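Local coordinates for protein BA_2500 (Bacillus anthracis, PDB 4GUC) that is of unknown function but is a small, mainly beta-stranded protein of a family placed in the E-set clan of immunoglobulin-like folds, at residues A[11-25]-A[101-115]. Numbering follows the deposited sequence. Where two conformers were deposited one is given.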
ATOM      1  N   TRP A  11      -1.781   5.974  10.124  1.00 13.17           N
ATOM      2  CA  TRP A  11      -2.877   5.072   9.751  1.00 13.19           C
ATOM      3  C   TRP A  11      -3.207   4.087  10.868  1.00 13.38           C
ATOM      4  O   TRP A  11      -2.376   3.752  11.703  1.00 14.37           O
ATOM      5  CB  TRP A  11      -2.632   4.507   8.367  1.00 11.83           C
ATOM      6  CG  TRP A  11      -2.867   5.538   7.288  1.00 12.79           C
ATOM      7  CD1 TRP A  11      -2.940   6.905   7.411  1.00 13.24           C
ATOM      8  CD2 TRP A  11      -2.849   5.268   5.886  1.00 10.30           C
ATOM      9  NE1 TRP A  11      -3.071   7.488   6.167  1.00 12.07           N
ATOM     10  CE2 TRP A  11      -3.018   6.503   5.211  1.00 12.06           C
ATOM     11  CE3 TRP A  11      -2.793   4.097   5.133  1.00 10.96           C
ATOM     12  CZ2 TRP A  11      -3.089   6.582   3.811  1.00 12.01           C
ATOM     13  CZ3 TRP A  11      -2.834   4.193   3.759  1.00 10.08           C
ATOM     14  CH2 TRP A  11      -2.987   5.413   3.124  1.00 11.30           C
ATOM     15  N   ARG A  12      -4.430   3.591  10.854  0.50 12.96           N
ATOM     16  CA  ARG A  12      -4.886   2.728  11.928  0.50 13.55           C
ATOM     17  C   ARG A  12      -4.146   1.400  12.142  0.50 14.33           C
ATOM     18  O   ARG A  12      -3.819   1.069  13.282  0.50 15.98           O
ATOM     19  CB  ARG A  12      -6.388   2.484  11.778  0.50 13.26           C
ATOM     20  CG  ARG A  12      -7.007   1.864  13.034  0.50 14.93           C
ATOM     21  CD  ARG A  12      -8.520   1.735  12.930  0.50 18.99           C
ATOM     22  NE  ARG A  12      -9.157   3.021  12.670  0.50 21.07           N
ATOM     23  CZ  ARG A  12      -9.544   3.887  13.608  0.50 21.26           C
ATOM     24  NH1 ARG A  12      -9.373   3.619  14.891  0.50 24.75           N
ATOM     25  NH2 ARG A  12     -10.120   5.021  13.253  0.50 22.59           N
ATOM     26  N   TRP A  13      -3.872   0.664  11.073  1.00 14.72           N
ATOM     27  CA  TRP A  13      -3.210  -0.640  11.180  1.00 13.73           C
ATOM     28  C   TRP A  13      -1.740  -0.572  10.798  1.00 13.32           C
ATOM     29  O   TRP A  13      -1.398  -0.370   9.628  1.00 17.15           O
ATOM     30  CB  TRP A  13      -3.950  -1.634  10.288  1.00 15.05           C
ATOM     31  CG  TRP A  13      -5.424  -1.621  10.500  1.00 14.23           C
ATOM     32  CD1 TRP A  13      -6.379  -1.252   9.592  1.00 16.47           C
ATOM     33  CD2 TRP A  13      -6.116  -1.892  11.723  1.00 16.48           C
ATOM     34  NE1 TRP A  13      -7.625  -1.343  10.160  1.00 16.11           N
ATOM     35  CE2 TRP A  13      -7.488  -1.728  11.470  1.00 17.69           C
ATOM     36  CE3 TRP A  13      -5.708  -2.294  13.003  1.00 15.98           C
ATOM     37  CZ2 TRP A  13      -8.458  -1.936  12.458  1.00 20.09           C
ATOM     38  CZ3 TRP A  13      -6.671  -2.511  13.988  1.00 18.93           C
ATOM     39  CH2 TRP A  13      -8.032  -2.324  13.710  1.00 20.49           C
ATOM     40  N   GLN A  14      -0.859  -0.816  11.763  0.50 14.20           N
ATOM     41  CA  GLN A  14       0.582  -0.760  11.505  0.50 13.95           C
ATOM     42  C   GLN A  14       1.239  -2.106  11.744  0.50 12.43           C
ATOM     43  O   GLN A  14       2.446  -2.197  11.914  0.50 11.49           O
ATOM     44  CB  GLN A  14       1.238   0.268  12.418  0.50 14.74           C
ATOM     45  CG  GLN A  14       0.631   1.662  12.372  0.50 18.76           C
ATOM     46  CD  GLN A  14       0.898   2.382  11.114  0.50 19.68           C
ATOM     47  OE1 GLN A  14       1.913   2.167  10.457  0.50 23.82           O
ATOM     48  NE2 GLN A  14       0.008   3.295  10.777  0.50 18.10           N
ATOM     49  N   ASN A  15       0.414  -3.138  11.826  1.00 12.90           N
ATOM     50  CA  ASN A  15       0.865  -4.496  11.995  1.00 12.13           C
ATOM     51  C   ASN A  15       0.153  -5.322  10.919  1.00 11.88           C
ATOM     52  O   ASN A  15      -1.062  -5.183  10.763  1.00 11.91           O
ATOM     53  CB  ASN A  15       0.493  -4.914  13.426  1.00 14.86           C
ATOM     54  CG  ASN A  15       0.758  -6.310  13.694  1.00 16.45           C
ATOM     55  OD1 ASN A  15      -0.067  -7.161  13.324  1.00 20.03           O
ATOM     56  ND2 ASN A  15       1.806  -6.588  14.455  1.00 20.19           N
ATOM     57  N   TYR A  16       0.896  -6.194  10.220  1.00 10.38           N
ATOM     58  CA  TYR A  16       0.315  -6.973   9.124  1.00 10.84           C
ATOM     59  C   TYR A  16      -0.826  -7.874   9.603  1.00 10.82           C
ATOM     60  O   TYR A  16      -1.849  -7.973   8.936  1.00 10.70           O
ATOM     61  CB  TYR A  16       1.342  -7.723   8.282  1.00 11.75           C
ATOM     62  CG  TYR A  16       0.734  -8.274   7.021  1.00 11.44           C
ATOM     63  CD1 TYR A  16       0.658  -7.486   5.868  1.00 12.03           C
ATOM     64  CD2 TYR A  16       0.200  -9.546   6.970  1.00 11.23           C
ATOM     65  CE1 TYR A  16       0.080  -7.958   4.711  1.00 12.18           C
ATOM     66  CE2 TYR A  16      -0.369 -10.018   5.827  1.00 12.81           C
ATOM     67  CZ  TYR A  16      -0.439  -9.240   4.689  1.00 11.55           C
ATOM     68  OH  TYR A  16      -1.033  -9.730   3.524  1.00 13.12           O
ATOM     69  N   PHE A  17      -0.670  -8.558  10.733  1.00 10.91           N
ATOM     70  CA  PHE A  17      -1.741  -9.405  11.233  1.00 10.40           C
ATOM     71  C   PHE A  17      -3.035  -8.582  11.387  1.00 11.92           C
ATOM     72  O   PHE A  17      -4.114  -8.997  10.949  1.00 11.78           O
ATOM     73  CB  PHE A  17      -1.384 -10.053  12.574  1.00 12.14           C
ATOM     74  CG  PHE A  17      -2.462 -10.949  13.111  1.00 12.59           C
ATOM     75  CD1 PHE A  17      -2.454 -12.308  12.874  1.00 14.39           C
ATOM     76  CD2 PHE A  17      -3.522 -10.428  13.850  1.00 15.07           C
ATOM     77  CE1 PHE A  17      -3.467 -13.127  13.376  1.00 14.82           C
ATOM     78  CE2 PHE A  17      -4.527 -11.237  14.337  1.00 14.63           C
ATOM     79  CZ  PHE A  17      -4.497 -12.585  14.078  1.00 15.32           C
ATOM     80  N   LEU A  18      -2.938  -7.396  11.999  1.00 11.04           N
ATOM     81  CA  LEU A  18      -4.127  -6.580  12.209  1.00 12.83           C
ATOM     82  C   LEU A  18      -4.699  -6.065  10.909  1.00 12.58           C
ATOM     83  O   LEU A  18      -5.932  -6.065  10.727  1.00 13.41           O
ATOM     84  CB  LEU A  18      -3.855  -5.481  13.229  1.00 13.15           C
ATOM     85  CG  LEU A  18      -3.677  -5.951  14.697  1.00 15.29           C
ATOM     86  CD1 LEU A  18      -3.310  -4.742  15.578  1.00 17.28           C
ATOM     87  CD2 LEU A  18      -4.918  -6.634  15.219  1.00 17.30           C
ATOM     88  N   LEU A  19      -3.836  -5.681   9.996  1.00 11.87           N
ATOM     89  CA  LEU A  19      -4.282  -5.202   8.670  1.00 11.69           C
ATOM     90  C   LEU A  19      -5.057  -6.315   7.968  1.00 12.84           C
ATOM     91  O   LEU A  19      -6.188  -6.126   7.497  1.00 12.86           O
ATOM     92  CB  LEU A  19      -3.058  -4.797   7.826  1.00 11.42           C
ATOM     93  CG  LEU A  19      -3.376  -4.292   6.413  1.00 11.31           C
ATOM     94  CD1 LEU A  19      -4.063  -2.904   6.502  1.00 11.42           C
ATOM     95  CD2 LEU A  19      -2.151  -4.290   5.523  1.00 12.61           C
ATOM     96  N   HIS A  20      -4.472  -7.500   7.951  1.00 12.19           N
ATOM     97  CA  HIS A  20      -5.067  -8.638   7.281  1.00 12.51           C
ATOM     98  C   HIS A  20      -6.347  -9.095   7.935  1.00 12.65           C
ATOM     99  O   HIS A  20      -7.163  -9.748   7.277  1.00 13.98           O
ATOM    100  CB  HIS A  20      -3.962  -9.711   7.201  1.00 13.15           C
ATOM    101  CG  HIS A  20      -4.313 -10.983   6.518  1.00 13.69           C
ATOM    102  ND1 HIS A  20      -4.736 -11.032   5.213  1.00 14.88           N
ATOM    103  CD2 HIS A  20      -4.084 -12.264   6.892  1.00 15.13           C
ATOM    104  CE1 HIS A  20      -4.862 -12.291   4.843  1.00 17.38           C
ATOM    105  NE2 HIS A  20      -4.459 -13.062   5.837  1.00 16.56           N
ATOM    106  N   HIS A  21      -6.546  -8.789   9.202  1.00 12.62           N
ATOM    107  CA  HIS A  21      -7.760  -9.193   9.905  1.00 15.03           C
ATOM    108  C   HIS A  21      -8.796  -8.070  10.045  1.00 16.26           C
ATOM    109  O   HIS A  21      -9.843  -8.267  10.657  1.00 18.95           O
ATOM    110  CB  HIS A  21      -7.399  -9.853  11.255  1.00 15.18           C
ATOM    111  CG  HIS A  21      -6.775 -11.208  11.081  1.00 16.37           C
ATOM    112  ND1 HIS A  21      -5.439 -11.379  10.798  1.00 14.93           N
ATOM    113  CD2 HIS A  21      -7.316 -12.453  11.109  1.00 19.00           C
ATOM    114  CE1 HIS A  21      -5.182 -12.668  10.658  1.00 17.81           C
ATOM    115  NE2 HIS A  21      -6.298 -13.341  10.861  1.00 18.11           N
ATOM    116  N   ASN A  22      -8.512  -6.907   9.474  1.00 15.31           N
ATOM    117  CA  ASN A  22      -9.449  -5.761   9.546  1.00 16.35           C
ATOM    118  C   ASN A  22      -9.717  -5.036   8.245  1.00 16.22           C
ATOM    119  O   ASN A  22     -10.861  -4.677   7.961  1.00 19.52           O
ATOM    120  CB  ASN A  22      -8.908  -4.800  10.596  1.00 16.51           C
ATOM    121  CG  ASN A  22      -9.087  -5.361  11.972  1.00 16.72           C
ATOM    122  OD1 ASN A  22     -10.194  -5.326  12.512  1.00 24.99           O
ATOM    123  ND2 ASN A  22      -8.018  -5.864  12.573  1.00 18.09           N
ATOM    124  N   ALA A  23      -8.698  -4.798   7.449  1.00 15.31           N
ATOM    125  CA  ALA A  23      -8.902  -4.080   6.197  1.00 15.20           C
ATOM    126  C   ALA A  23      -9.540  -4.960   5.162  1.00 16.10           C
ATOM    127  O   ALA A  23      -9.444  -6.185   5.235  1.00 16.00           O
ATOM    128  CB  ALA A  23      -7.558  -3.521   5.649  1.00 15.47           C
ATOM    129  N   ASP A  24     -10.183  -4.356   4.185  1.00 14.90           N
ATOM    130  CA  ASP A  24     -10.801  -5.120   3.117  1.00 15.88           C
ATOM    131  C   ASP A  24      -9.835  -5.387   1.995  1.00 15.96           C
ATOM    132  O   ASP A  24      -9.186  -4.492   1.484  1.00 14.36           O
ATOM    133  CB  ASP A  24     -11.999  -4.385   2.521  1.00 18.93           C
ATOM    134  CG  ASP A  24     -13.273  -4.519   3.344  1.00 27.70           C
ATOM    135  OD1 ASP A  24     -13.290  -5.116   4.447  1.00 32.66           O
ATOM    136  OD2 ASP A  24     -14.300  -4.032   2.834  1.00 39.06           O
ATOM    137  N   PHE A  25      -9.715  -6.640   1.601  1.00 16.21           N
ATOM    138  CA  PHE A  25      -8.876  -7.000   0.486  1.00 14.86           C
ATOM    139  C   PHE A  25      -9.559  -6.644  -0.829  1.00 15.48           C
ATOM    140  O   PHE A  25     -10.747  -6.946  -1.022  1.00 17.56           O
ATOM    141  CB  PHE A  25      -8.550  -8.485   0.464  1.00 17.26           C
ATOM    142  CG  PHE A  25      -7.898  -8.911  -0.819  1.00 15.19           C
ATOM    143  CD1 PHE A  25      -6.600  -8.550  -1.103  1.00 17.40           C
ATOM    144  CD2 PHE A  25      -8.564  -9.699  -1.723  1.00 20.24           C
ATOM    145  CE1 PHE A  25      -6.014  -8.910  -2.296  1.00 16.56           C
ATOM    146  CE2 PHE A  25      -7.966 -10.061  -2.911  1.00 18.90           C
ATOM    147  CZ  PHE A  25      -6.677  -9.673  -3.180  1.00 18.30           C
ATOM    148  N   VAL A 101       3.489  -4.234   1.196  1.00  9.50           N
ATOM    149  CA  VAL A 101       2.033  -4.276   1.051  1.00  9.77           C
ATOM    150  C   VAL A 101       1.533  -2.906   0.692  1.00  9.28           C
ATOM    151  O   VAL A 101       2.077  -1.902   1.158  1.00 10.14           O
ATOM    152  CB  VAL A 101       1.285  -4.803   2.320  1.00 10.68           C
ATOM    153  CG1 VAL A 101       1.549  -3.954   3.538  1.00 11.06           C
ATOM    154  CG2 VAL A 101      -0.234  -4.958   2.062  1.00 11.67           C
ATOM    155  N   ALA A 102       0.536  -2.842  -0.201  1.00  9.90           N
ATOM    156  CA  ALA A 102      -0.081  -1.587  -0.601  1.00 10.90           C
ATOM    157  C   ALA A 102      -1.404  -1.464   0.150  1.00 10.39           C
ATOM    158  O   ALA A 102      -2.229  -2.395   0.156  1.00 10.94           O
ATOM    159  CB  ALA A 102      -0.308  -1.509  -2.112  1.00 11.25           C
ATOM    160  N   VAL A 103      -1.605  -0.305   0.775  1.00  9.97           N
ATOM    161  CA  VAL A 103      -2.789  -0.017   1.560  1.00  9.04           C
ATOM    162  C   VAL A 103      -3.423   1.278   1.089  1.00 10.76           C
ATOM    163  O   VAL A 103      -2.707   2.247   0.832  1.00 10.73           O
ATOM    164  CB  VAL A 103      -2.420   0.139   3.077  1.00 10.09           C
ATOM    165  CG1 VAL A 103      -3.615   0.485   3.941  1.00 11.20           C
ATOM    166  CG2 VAL A 103      -1.732  -1.138   3.579  1.00 10.25           C
HETATM  167  N   MSE A 104      -4.749   1.302   0.963  1.00  9.22           N
HETATM  168  CA  MSE A 104      -5.479   2.489   0.601  1.00  9.53           C
HETATM  169  C   MSE A 104      -6.374   2.944   1.731  1.00 10.21           C
HETATM  170  O   MSE A 104      -7.088   2.118   2.338  1.00 10.87           O
HETATM  171  CB  MSE A 104      -6.336   2.280  -0.648  1.00 10.61           C
HETATM  172  CG  MSE A 104      -7.047   3.573  -1.122  1.00  9.81           C
HETATM  173 SE   MSE A 104      -8.076   3.465  -2.731  1.00 14.19          SE
HETATM  174  CE  MSE A 104      -9.494   2.363  -2.084  1.00 13.72           C
ATOM    175  N   LYS A 105      -6.300   4.230   2.064  1.00 10.18           N
ATOM    176  CA  LYS A 105      -7.183   4.836   3.052  1.00  9.88           C
ATOM    177  C   LYS A 105      -8.222   5.612   2.218  1.00 10.44           C
ATOM    178  O   LYS A 105      -7.858   6.409   1.335  1.00 12.85           O
ATOM    179  CB  LYS A 105      -6.459   5.772   3.982  1.00 10.42           C
ATOM    180  CG  LYS A 105      -7.414   6.432   5.038  1.00 13.01           C
ATOM    181  CD  LYS A 105      -6.644   7.283   5.981  1.00 12.74           C
ATOM    182  CE  LYS A 105      -7.507   7.958   7.037  1.00 19.15           C
ATOM    183  NZ  LYS A 105      -8.452   8.958   6.460  1.00 19.62           N
ATOM    184  N   LEU A 106      -9.506   5.390   2.502  1.00 11.29           N
ATOM    185  CA  LEU A 106     -10.596   6.068   1.772  1.00 11.48           C
ATOM    186  C   LEU A 106     -11.581   6.435   2.854  1.00 13.15           C
ATOM    187  O   LEU A 106     -12.318   5.592   3.364  1.00 12.63           O
ATOM    188  CB  LEU A 106     -11.222   5.156   0.743  1.00 12.05           C
ATOM    189  CG  LEU A 106     -12.251   5.763  -0.187  1.00 12.38           C
ATOM    190  CD1 LEU A 106     -11.614   6.830  -1.090  1.00 12.75           C
ATOM    191  CD2 LEU A 106     -12.920   4.661  -1.017  1.00 14.97           C
ATOM    192  N   GLY A 107     -11.596   7.701   3.226  1.00 14.13           N
ATOM    193  CA  GLY A 107     -12.463   8.101   4.348  1.00 14.66           C
ATOM    194  C   GLY A 107     -11.946   7.415   5.607  1.00 14.34           C
ATOM    195  O   GLY A 107     -10.752   7.385   5.856  1.00 16.55           O
ATOM    196  N   GLU A 108     -12.840   6.803   6.381  1.00 19.86           N
ATOM    197  CA  GLU A 108     -12.450   6.116   7.609  1.00 20.68           C
ATOM    198  C   GLU A 108     -12.140   4.636   7.367  1.00 19.64           C
ATOM    199  O   GLU A 108     -11.823   3.910   8.318  1.00 20.78           O
ATOM    200  CB  GLU A 108     -13.621   6.160   8.605  1.00 23.36           C
ATOM    201  CG  GLU A 108     -14.104   7.524   9.025  1.00 29.23           C
ATOM    202  CD  GLU A 108     -13.138   8.257   9.938  1.00 38.02           C
ATOM    203  OE1 GLU A 108     -12.040   7.705  10.207  1.00 41.72           O
ATOM    204  OE2 GLU A 108     -13.497   9.365  10.421  1.00 45.00           O
ATOM    205  N   ASN A 109     -12.197   4.179   6.114  1.00 16.23           N
ATOM    206  CA  ASN A 109     -11.993   2.772   5.793  1.00 14.78           C
ATOM    207  C   ASN A 109     -10.654   2.478   5.151  1.00 13.37           C
ATOM    208  O   ASN A 109     -10.045   3.331   4.505  1.00 12.62           O
ATOM    209  CB  ASN A 109     -13.136   2.328   4.867  1.00 16.95           C
ATOM    210  CG  ASN A 109     -14.516   2.455   5.529  1.00 20.51           C
ATOM    211  OD1 ASN A 109     -14.675   2.212   6.732  1.00 25.27           O
ATOM    212  ND2 ASN A 109     -15.501   2.875   4.753  1.00 23.68           N
ATOM    213  N   TYR A 110     -10.215   1.238   5.299  1.00 11.58           N
ATOM    214  CA  TYR A 110      -8.950   0.786   4.766  1.00 11.51           C
ATOM    215  C   TYR A 110      -9.100  -0.443   3.887  1.00 11.94           C
ATOM    216  O   TYR A 110      -9.913  -1.320   4.177  1.00 13.73           O
ATOM    217  CB  TYR A 110      -7.962   0.478   5.878  1.00 12.13           C
ATOM    218  CG  TYR A 110      -7.553   1.707   6.665  1.00 12.48           C
ATOM    219  CD1 TYR A 110      -6.475   2.474   6.282  1.00 11.96           C
ATOM    220  CD2 TYR A 110      -8.240   2.088   7.796  1.00 12.44           C
ATOM    221  CE1 TYR A 110      -6.087   3.572   7.021  1.00 12.98           C
ATOM    222  CE2 TYR A 110      -7.884   3.195   8.511  1.00 13.51           C
ATOM    223  CZ  TYR A 110      -6.797   3.948   8.099  1.00 12.39           C
ATOM    224  OH  TYR A 110      -6.383   5.048   8.838  1.00 16.21           O
ATOM    225  N   TYR A 111      -8.270  -0.483   2.851  1.00 11.00           N
ATOM    226  CA  TYR A 111      -8.205  -1.542   1.841  1.00 11.29           C
ATOM    227  C   TYR A 111      -6.778  -1.966   1.597  1.00 10.91           C
ATOM    228  O   TYR A 111      -5.862  -1.159   1.856  1.00 11.33           O
ATOM    229  CB  TYR A 111      -8.798  -1.018   0.528  1.00 12.35           C
ATOM    230  CG  TYR A 111     -10.209  -0.502   0.720  1.00 13.69           C
ATOM    231  CD1 TYR A 111     -11.292  -1.337   0.555  1.00 17.94           C
ATOM    232  CD2 TYR A 111     -10.449   0.813   1.121  1.00 15.25           C
ATOM    233  CE1 TYR A 111     -12.614  -0.876   0.792  1.00 19.55           C
ATOM    234  CE2 TYR A 111     -11.738   1.278   1.351  1.00 17.73           C
ATOM    235  CZ  TYR A 111     -12.805   0.443   1.173  1.00 19.66           C
ATOM    236  OH  TYR A 111     -14.090   0.936   1.398  1.00 25.41           O
ATOM    237  N   TYR A 112      -6.530  -3.205   1.185  1.00  9.81           N
ATOM    238  CA  TYR A 112      -5.152  -3.625   0.934  1.00 10.39           C
ATOM    239  C   TYR A 112      -5.129  -4.656  -0.172  1.00 11.35           C
ATOM    240  O   TYR A 112      -6.173  -5.204  -0.524  1.00 11.91           O
ATOM    241  CB  TYR A 112      -4.483  -4.115   2.223  1.00 10.73           C
ATOM    242  CG  TYR A 112      -4.910  -5.469   2.701  1.00 10.44           C
ATOM    243  CD1 TYR A 112      -3.982  -6.509   2.910  1.00 11.52           C
ATOM    244  CD2 TYR A 112      -6.253  -5.759   2.929  1.00 13.71           C
ATOM    245  CE1 TYR A 112      -4.400  -7.778   3.322  1.00 11.69           C
ATOM    246  CE2 TYR A 112      -6.652  -7.003   3.350  1.00 14.92           C
ATOM    247  CZ  TYR A 112      -5.735  -8.019   3.520  1.00 12.13           C
ATOM    248  OH  TYR A 112      -6.202  -9.246   3.940  1.00 15.69           O
ATOM    249  N   GLY A 113      -3.949  -4.915  -0.728  1.00 11.46           N
ATOM    250  CA  GLY A 113      -3.788  -5.874  -1.816  1.00 11.95           C
ATOM    251  C   GLY A 113      -3.004  -7.127  -1.463  1.00 13.02           C
ATOM    252  O   GLY A 113      -2.677  -7.925  -2.356  1.00 13.33           O
ATOM    253  N   GLY A 114      -2.802  -7.345  -0.159  1.00 12.29           N
ATOM    254  CA  GLY A 114      -2.034  -8.464   0.352  1.00 11.56           C
ATOM    255  C   GLY A 114      -0.538  -8.239   0.154  1.00 12.19           C
ATOM    256  O   GLY A 114      -0.106  -7.469  -0.714  1.00 13.44           O
ATOM    257  N   SER A 115       0.288  -8.932   0.917  1.00 12.87           N
ATOM    258  CA  SER A 115       1.712  -8.776   0.760  1.00 12.06           C
ATOM    259  C   SER A 115       2.255  -9.253  -0.599  1.00 12.28           C
ATOM    260  O   SER A 115       1.660 -10.092  -1.263  1.00 13.73           O
ATOM    261  CB  SER A 115       2.405  -9.520   1.897  1.00 13.12           C
ATOM    262  OG  SER A 115       2.084 -10.897   1.862  1.00 16.33           O
TER
HETATM  263  O   HOH W   1     -10.378   5.803  10.437  0.50 21.41           O
HETATM  264  O   HOH W   2     -11.049   2.194  10.411  0.50 22.54           O
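Tyr112, Tyr110 and Trp11 have the most surface buried in the contact by which helix 16-22 and its flanking loops cover one face of the 101-106/109-112 hairpin. Leu19 CD2 packs against Tyr112 CD1 at 3.9 Å and also meets Val103 CG2; Ala23 CB lies on the same side of the Tyr112 ring, near CD2, and Phe25 CB comes from the opposite side, near CE2. With CG between the backbone N and the carbonyl carbon (chi1 75°), the Tyr112 ring turns back under the helix, and its OH meets His20 ND1 at 2.6 Å in the plane of the imidazole, a short hydrogen bond. Tyr110 points into the loop before the helix: its OH accepts from Arg12 N (3.2 Å), its CE1 approaches the Trp11 indole obliquely, and the edge of Trp13 is directed at the face of the Tyr110 ring in an offset edge-to-face pair. Lys105 CB sits over the Trp11 indole face, a CH-pi contact 3.6 Å from the centre of the six-membered ring, and Val103 O lies at the indole edge. Beyond the helix the chain joins the sheet as a short parallel strand, Asp24 N bonding to Tyr110 O and Tyr112 N to Asp24 O. At the helix start Ser115 N donates to Tyr16 OH at 3.0 Å. In the conformer given, one water links Arg12 NH2 to Glu108 OE1 and O. Aromatic and aliphatic surfaces therefore make the bulk of the seam, while the hydroxyls of Tyr16, Tyr110 and Tyr112, each hydrogen-bonded across it, probably set how helix and loop sit on the hairpin.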